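Local coordinates for protein 4-alpha-glucanotransferase (Aquifex aeolicus, PDB 1TZ7) that belongs to the amylomaltase (disproportionating enzyme) family of 4-alpha-glucanotransferases, enzymes built on a parallel beta/alpha barrel, at residues A[213-227]-A[292-306]. Sequence-based numbering, arbitrary orientation.
Unlike the reference sequence in segment 292-306: L294 (reference His).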
# COMPACT_ATOMS: atom_id res chain seq x y z
N ARG A 213 -2.48 -0.71 16.04
CA ARG A 213 -3.76 -1.18 15.53
C ARG A 213 -4.80 -1.28 16.66
O ARG A 213 -5.97 -0.94 16.46
CB ARG A 213 -3.60 -2.54 14.86
CG ARG A 213 -4.90 -3.19 14.56
CD ARG A 213 -4.81 -4.45 13.76
NE ARG A 213 -6.13 -5.01 13.60
CZ ARG A 213 -7.06 -4.54 12.78
NH1 ARG A 213 -8.24 -5.11 12.73
NH2 ARG A 213 -6.79 -3.49 11.99
N ARG A 214 -4.38 -1.74 17.82
CA ARG A 214 -5.27 -1.82 18.98
C ARG A 214 -5.73 -0.43 19.39
O ARG A 214 -6.90 -0.22 19.68
CB ARG A 214 -4.56 -2.50 20.15
CG ARG A 214 -5.38 -2.54 21.43
CD ARG A 214 -4.71 -3.25 22.59
NE ARG A 214 -5.46 -3.09 23.83
CZ ARG A 214 -5.09 -3.59 25.01
NH1 ARG A 214 -5.84 -3.38 26.09
NH2 ARG A 214 -3.97 -4.30 25.11
N TYR A 215 -4.81 0.51 19.40
CA TYR A 215 -5.12 1.89 19.72
C TYR A 215 -6.20 2.43 18.75
O TYR A 215 -7.16 3.05 19.16
CB TYR A 215 -3.85 2.74 19.64
CG TYR A 215 -3.93 4.08 20.31
CD1 TYR A 215 -4.29 5.21 19.59
CD2 TYR A 215 -3.63 4.22 21.66
CE1 TYR A 215 -4.36 6.45 20.20
CE2 TYR A 215 -3.69 5.46 22.28
CZ TYR A 215 -4.06 6.57 21.54
OH TYR A 215 -4.13 7.82 22.14
N ALA A 216 -6.01 2.16 17.46
CA ALA A 216 -6.96 2.60 16.43
C ALA A 216 -8.33 1.94 16.63
O ALA A 216 -9.36 2.61 16.60
CB ALA A 216 -6.42 2.29 15.06
N ARG A 217 -8.33 0.62 16.82
CA ARG A 217 -9.57 -0.17 16.90
C ARG A 217 -10.44 0.22 18.12
O ARG A 217 -11.67 0.24 18.03
CB ARG A 217 -9.25 -1.66 16.96
CG ARG A 217 -8.74 -2.24 15.64
CD ARG A 217 -9.85 -2.72 14.71
NE ARG A 217 -10.66 -1.60 14.26
CZ ARG A 217 -12.00 -1.58 14.24
NH1 ARG A 217 -12.62 -0.49 13.82
NH2 ARG A 217 -12.71 -2.64 14.63
N GLU A 218 -9.79 0.51 19.24
CA GLU A 218 -10.50 0.89 20.46
C GLU A 218 -11.17 2.25 20.31
O GLU A 218 -12.08 2.59 21.08
CB GLU A 218 -9.54 0.91 21.65
CG GLU A 218 -9.16 -0.47 22.16
CD GLU A 218 -8.34 -0.42 23.44
OE1 GLU A 218 -7.61 0.58 23.65
OE2 GLU A 218 -8.41 -1.38 24.23
N ARG A 219 -10.72 3.03 19.33
CA ARG A 219 -11.30 4.33 19.03
C ARG A 219 -12.19 4.29 17.76
O ARG A 219 -12.56 5.32 17.22
CB ARG A 219 -10.19 5.39 18.89
CG ARG A 219 -9.55 5.76 20.23
CD ARG A 219 -8.15 6.34 20.13
NE ARG A 219 -7.60 6.59 21.46
CZ ARG A 219 -7.09 5.65 22.26
NH1 ARG A 219 -6.62 5.98 23.46
NH2 ARG A 219 -7.03 4.38 21.86
N GLY A 220 -12.51 3.08 17.31
CA GLY A 220 -13.48 2.89 16.24
C GLY A 220 -12.93 3.18 14.86
O GLY A 220 -13.68 3.36 13.89
N ILE A 221 -11.60 3.23 14.75
CA ILE A 221 -10.95 3.51 13.49
C ILE A 221 -10.57 2.21 12.80
O ILE A 221 -9.84 1.38 13.37
CB ILE A 221 -9.69 4.38 13.71
CG1 ILE A 221 -10.09 5.76 14.26
CG2 ILE A 221 -8.91 4.55 12.40
CD1 ILE A 221 -8.97 6.49 14.94
N SER A 222 -11.08 2.02 11.58
CA SER A 222 -10.71 0.87 10.75
C SER A 222 -9.60 1.27 9.80
O SER A 222 -9.61 2.37 9.24
CB SER A 222 -11.93 0.38 9.95
OG SER A 222 -12.95 -0.10 10.79
N ILE A 223 -8.64 0.38 9.61
CA ILE A 223 -7.50 0.66 8.78
C ILE A 223 -7.64 -0.00 7.43
O ILE A 223 -7.84 -1.22 7.33
CB ILE A 223 -6.18 0.22 9.47
CG1 ILE A 223 -6.09 0.83 10.88
CG2 ILE A 223 -4.98 0.65 8.63
CD1 ILE A 223 -4.92 0.32 11.71
N VAL A 224 -7.56 0.81 6.38
CA VAL A 224 -7.56 0.32 5.02
C VAL A 224 -6.12 0.12 4.56
O VAL A 224 -5.37 1.07 4.41
CB VAL A 224 -8.28 1.30 4.07
CG1 VAL A 224 -8.32 0.75 2.66
CG2 VAL A 224 -9.69 1.60 4.58
N GLY A 225 -5.74 -1.13 4.35
CA GLY A 225 -4.45 -1.46 3.81
C GLY A 225 -4.52 -1.74 2.34
O GLY A 225 -5.59 -1.74 1.74
N ASP A 226 -3.37 -1.99 1.75
CA ASP A 226 -3.22 -1.97 0.31
C ASP A 226 -2.46 -3.21 -0.15
O ASP A 226 -1.33 -3.45 0.29
CB ASP A 226 -2.48 -0.71 -0.12
CG ASP A 226 -2.65 -0.40 -1.60
OD1 ASP A 226 -2.57 0.80 -1.96
OD2 ASP A 226 -2.86 -1.28 -2.46
N LEU A 227 -3.09 -4.00 -1.02
CA LEU A 227 -2.48 -5.23 -1.53
C LEU A 227 -2.11 -5.06 -2.99
O LEU A 227 -2.99 -5.04 -3.85
CB LEU A 227 -3.47 -6.40 -1.40
CG LEU A 227 -3.30 -7.27 -0.16
CD1 LEU A 227 -3.78 -6.54 1.07
CD2 LEU A 227 -4.06 -8.59 -0.34
N ARG A 292 -2.44 -14.80 1.70
CA ARG A 292 -2.18 -13.35 1.58
C ARG A 292 -3.25 -12.55 2.31
O ARG A 292 -2.94 -11.59 3.00
CB ARG A 292 -2.19 -12.93 0.10
CG ARG A 292 -0.87 -13.03 -0.57
CD ARG A 292 -0.79 -12.21 -1.86
NE ARG A 292 -0.57 -10.79 -1.59
CZ ARG A 292 -0.62 -9.84 -2.52
NH1 ARG A 292 -0.39 -8.58 -2.19
NH2 ARG A 292 -0.89 -10.15 -3.79
N VAL A 293 -4.50 -12.95 2.14
CA VAL A 293 -5.62 -12.22 2.71
C VAL A 293 -5.64 -12.40 4.22
O VAL A 293 -5.75 -11.44 4.96
CB VAL A 293 -6.97 -12.68 2.09
CG1 VAL A 293 -8.15 -12.09 2.86
CG2 VAL A 293 -7.03 -12.28 0.63
N LEU A 294 -5.52 -13.65 4.67
CA LEU A 294 -5.47 -13.96 6.11
C LEU A 294 -4.35 -13.15 6.79
O LEU A 294 -4.57 -12.54 7.84
CB LEU A 294 -5.24 -15.48 6.33
CG LEU A 294 -5.94 -16.14 7.52
CD1 LEU A 294 -7.42 -16.17 7.33
CD2 LEU A 294 -5.41 -17.55 7.73
N HIS A 295 -3.17 -13.15 6.19
CA HIS A 295 -2.02 -12.42 6.73
C HIS A 295 -2.32 -10.93 6.87
O HIS A 295 -2.10 -10.34 7.92
CB HIS A 295 -0.80 -12.61 5.84
CG HIS A 295 0.38 -11.77 6.22
ND1 HIS A 295 1.27 -12.14 7.21
CD2 HIS A 295 0.82 -10.58 5.74
CE1 HIS A 295 2.21 -11.22 7.32
NE2 HIS A 295 1.96 -10.26 6.45
N ASN A 296 -2.82 -10.34 5.80
CA ASN A 296 -3.06 -8.91 5.77
C ASN A 296 -4.21 -8.48 6.71
O ASN A 296 -4.24 -7.34 7.18
CB ASN A 296 -3.35 -8.45 4.34
CG ASN A 296 -2.06 -8.22 3.52
OD1 ASN A 296 -1.43 -7.18 3.62
ND2 ASN A 296 -1.69 -9.21 2.71
N LEU A 297 -5.13 -9.40 7.00
CA LEU A 297 -6.21 -9.13 7.96
C LEU A 297 -5.71 -9.12 9.42
O LEU A 297 -6.43 -8.67 10.32
CB LEU A 297 -7.35 -10.15 7.81
CG LEU A 297 -8.31 -9.95 6.62
CD1 LEU A 297 -9.33 -11.09 6.56
CD2 LEU A 297 -9.02 -8.60 6.71
N LYS A 298 -4.49 -9.61 9.66
CA LYS A 298 -3.81 -9.40 10.95
C LYS A 298 -3.49 -7.92 11.15
O LYS A 298 -3.43 -7.43 12.29
CB LYS A 298 -2.50 -10.20 11.02
CG LYS A 298 -2.68 -11.71 11.04
CD LYS A 298 -1.31 -12.42 11.08
CE LYS A 298 -1.45 -13.93 11.26
NZ LYS A 298 -1.61 -14.31 12.69
N LEU A 299 -3.28 -7.21 10.04
CA LEU A 299 -2.85 -5.83 10.07
C LEU A 299 -4.01 -4.87 9.85
O LEU A 299 -4.11 -3.84 10.51
CB LEU A 299 -1.78 -5.59 8.99
CG LEU A 299 -0.64 -6.61 8.96
CD1 LEU A 299 0.29 -6.33 7.79
CD2 LEU A 299 0.13 -6.59 10.28
N PHE A 300 -4.89 -5.21 8.90
CA PHE A 300 -5.87 -4.26 8.36
C PHE A 300 -7.29 -4.78 8.50
O PHE A 300 -7.52 -5.97 8.64
CB PHE A 300 -5.58 -3.98 6.89
CG PHE A 300 -4.14 -3.71 6.60
CD1 PHE A 300 -3.43 -4.54 5.75
CD2 PHE A 300 -3.49 -2.62 7.17
CE1 PHE A 300 -2.09 -4.29 5.47
CE2 PHE A 300 -2.16 -2.37 6.90
CZ PHE A 300 -1.46 -3.21 6.05
N ASP A 301 -8.25 -3.85 8.45
CA ASP A 301 -9.66 -4.20 8.43
C ASP A 301 -10.16 -4.35 7.00
O ASP A 301 -10.94 -5.26 6.69
CB ASP A 301 -10.46 -3.14 9.15
CG ASP A 301 -10.04 -2.98 10.58
OD1 ASP A 301 -9.20 -2.09 10.86
OD2 ASP A 301 -10.46 -3.72 11.49
N PHE A 302 -9.70 -3.47 6.12
CA PHE A 302 -10.04 -3.55 4.71
C PHE A 302 -8.79 -3.70 3.85
O PHE A 302 -7.72 -3.17 4.16
CB PHE A 302 -10.83 -2.31 4.29
CG PHE A 302 -12.19 -2.21 4.95
CD1 PHE A 302 -13.29 -2.87 4.42
CD2 PHE A 302 -12.36 -1.45 6.10
CE1 PHE A 302 -14.55 -2.77 5.03
CE2 PHE A 302 -13.61 -1.35 6.71
CZ PHE A 302 -14.70 -2.02 6.17
N LEU A 303 -8.94 -4.43 2.75
CA LEU A 303 -7.85 -4.67 1.83
C LEU A 303 -8.20 -4.08 0.48
O LEU A 303 -9.08 -4.59 -0.22
CB LEU A 303 -7.59 -6.17 1.69
CG LEU A 303 -7.44 -6.94 3.00
CD1 LEU A 303 -7.23 -8.42 2.73
CD2 LEU A 303 -6.30 -6.37 3.83
N ARG A 304 -7.51 -3.01 0.12
CA ARG A 304 -7.67 -2.41 -1.19
C ARG A 304 -6.92 -3.23 -2.22
O ARG A 304 -5.71 -3.42 -2.11
CB ARG A 304 -7.14 -0.97 -1.18
CG ARG A 304 -7.72 -0.11 -2.29
CD ARG A 304 -6.97 1.19 -2.51
NE ARG A 304 -5.94 1.06 -3.54
CZ ARG A 304 -5.30 2.08 -4.09
NH1 ARG A 304 -4.38 1.86 -5.02
NH2 ARG A 304 -5.57 3.33 -3.72
N LEU A 305 -7.64 -3.72 -3.22
CA LEU A 305 -7.07 -4.61 -4.21
C LEU A 305 -6.54 -3.81 -5.40
O LEU A 305 -7.29 -3.43 -6.31
CB LEU A 305 -8.10 -5.63 -4.67
CG LEU A 305 -8.64 -6.55 -3.56
CD1 LEU A 305 -9.75 -7.43 -4.08
CD2 LEU A 305 -7.51 -7.41 -2.95
N ASP A 306 -5.24 -3.56 -5.37
CA ASP A 306 -4.54 -2.87 -6.43
C ASP A 306 -4.75 -3.57 -7.79
O ASP A 306 -4.64 -4.78 -7.89
CB ASP A 306 -3.05 -2.79 -6.09
CG ASP A 306 -2.23 -2.19 -7.20
OD1 ASP A 306 -2.40 -0.99 -7.48
OD2 ASP A 306 -1.38 -2.86 -7.84
O HOH W 1 -13.26 -2.99 10.93
O HOH W 2 -0.21 -5.35 1.86
O HOH W 3 -4.67 -6.76 -5.82
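D301 receives R213 end-on at the start of two neighbouring parallel strands, 222-227 and 302-305, of the beta/alpha barrel. In this two-nitrogen salt bridge R213 NH1 hydrogen-bonds D301 OD2 at 2.9 Å and R213 NH2 hydrogen-bonds D301 OD1 at 3.0 Å, both from above the carboxylate plane, which is turned 41° from the guanidinium. The extended R213 chain, with CG anti to the backbone N (chi1 169°), carries the guanidinium to D301 from helix 192-218. The backbone I223 N hydrogen-bonds D301 OD1 at 2.8 Å, from the face opposite R213 NH2, so two N-H groups fix that oxygen. R217 completes the network: D301 OD2 lies over its guanidinium face with no N-H aimed at it, while its CD packs on the R213 guanidinium.

Regular parallel pairing follows, with G225 N to F302 O and R304 N to G225 O both 2.8 Å. F300 lays its ring flat on G225, whose CA stands 3.6 Å from the ring centroid and 12° off the normal, a CH-pi contact; L299 CB covers the other face. D226 OD1, hydrogen-bonded to Y78, sits over the R304 guanidinium in a long, purely electrostatic pairing. Beyond G225, on the F300 side of the sheet, L227 wedges between strand 302-305 and helix 287-297, its CD1 3.7 Å from L303 CD2 and 3.4 Å from N296 CG.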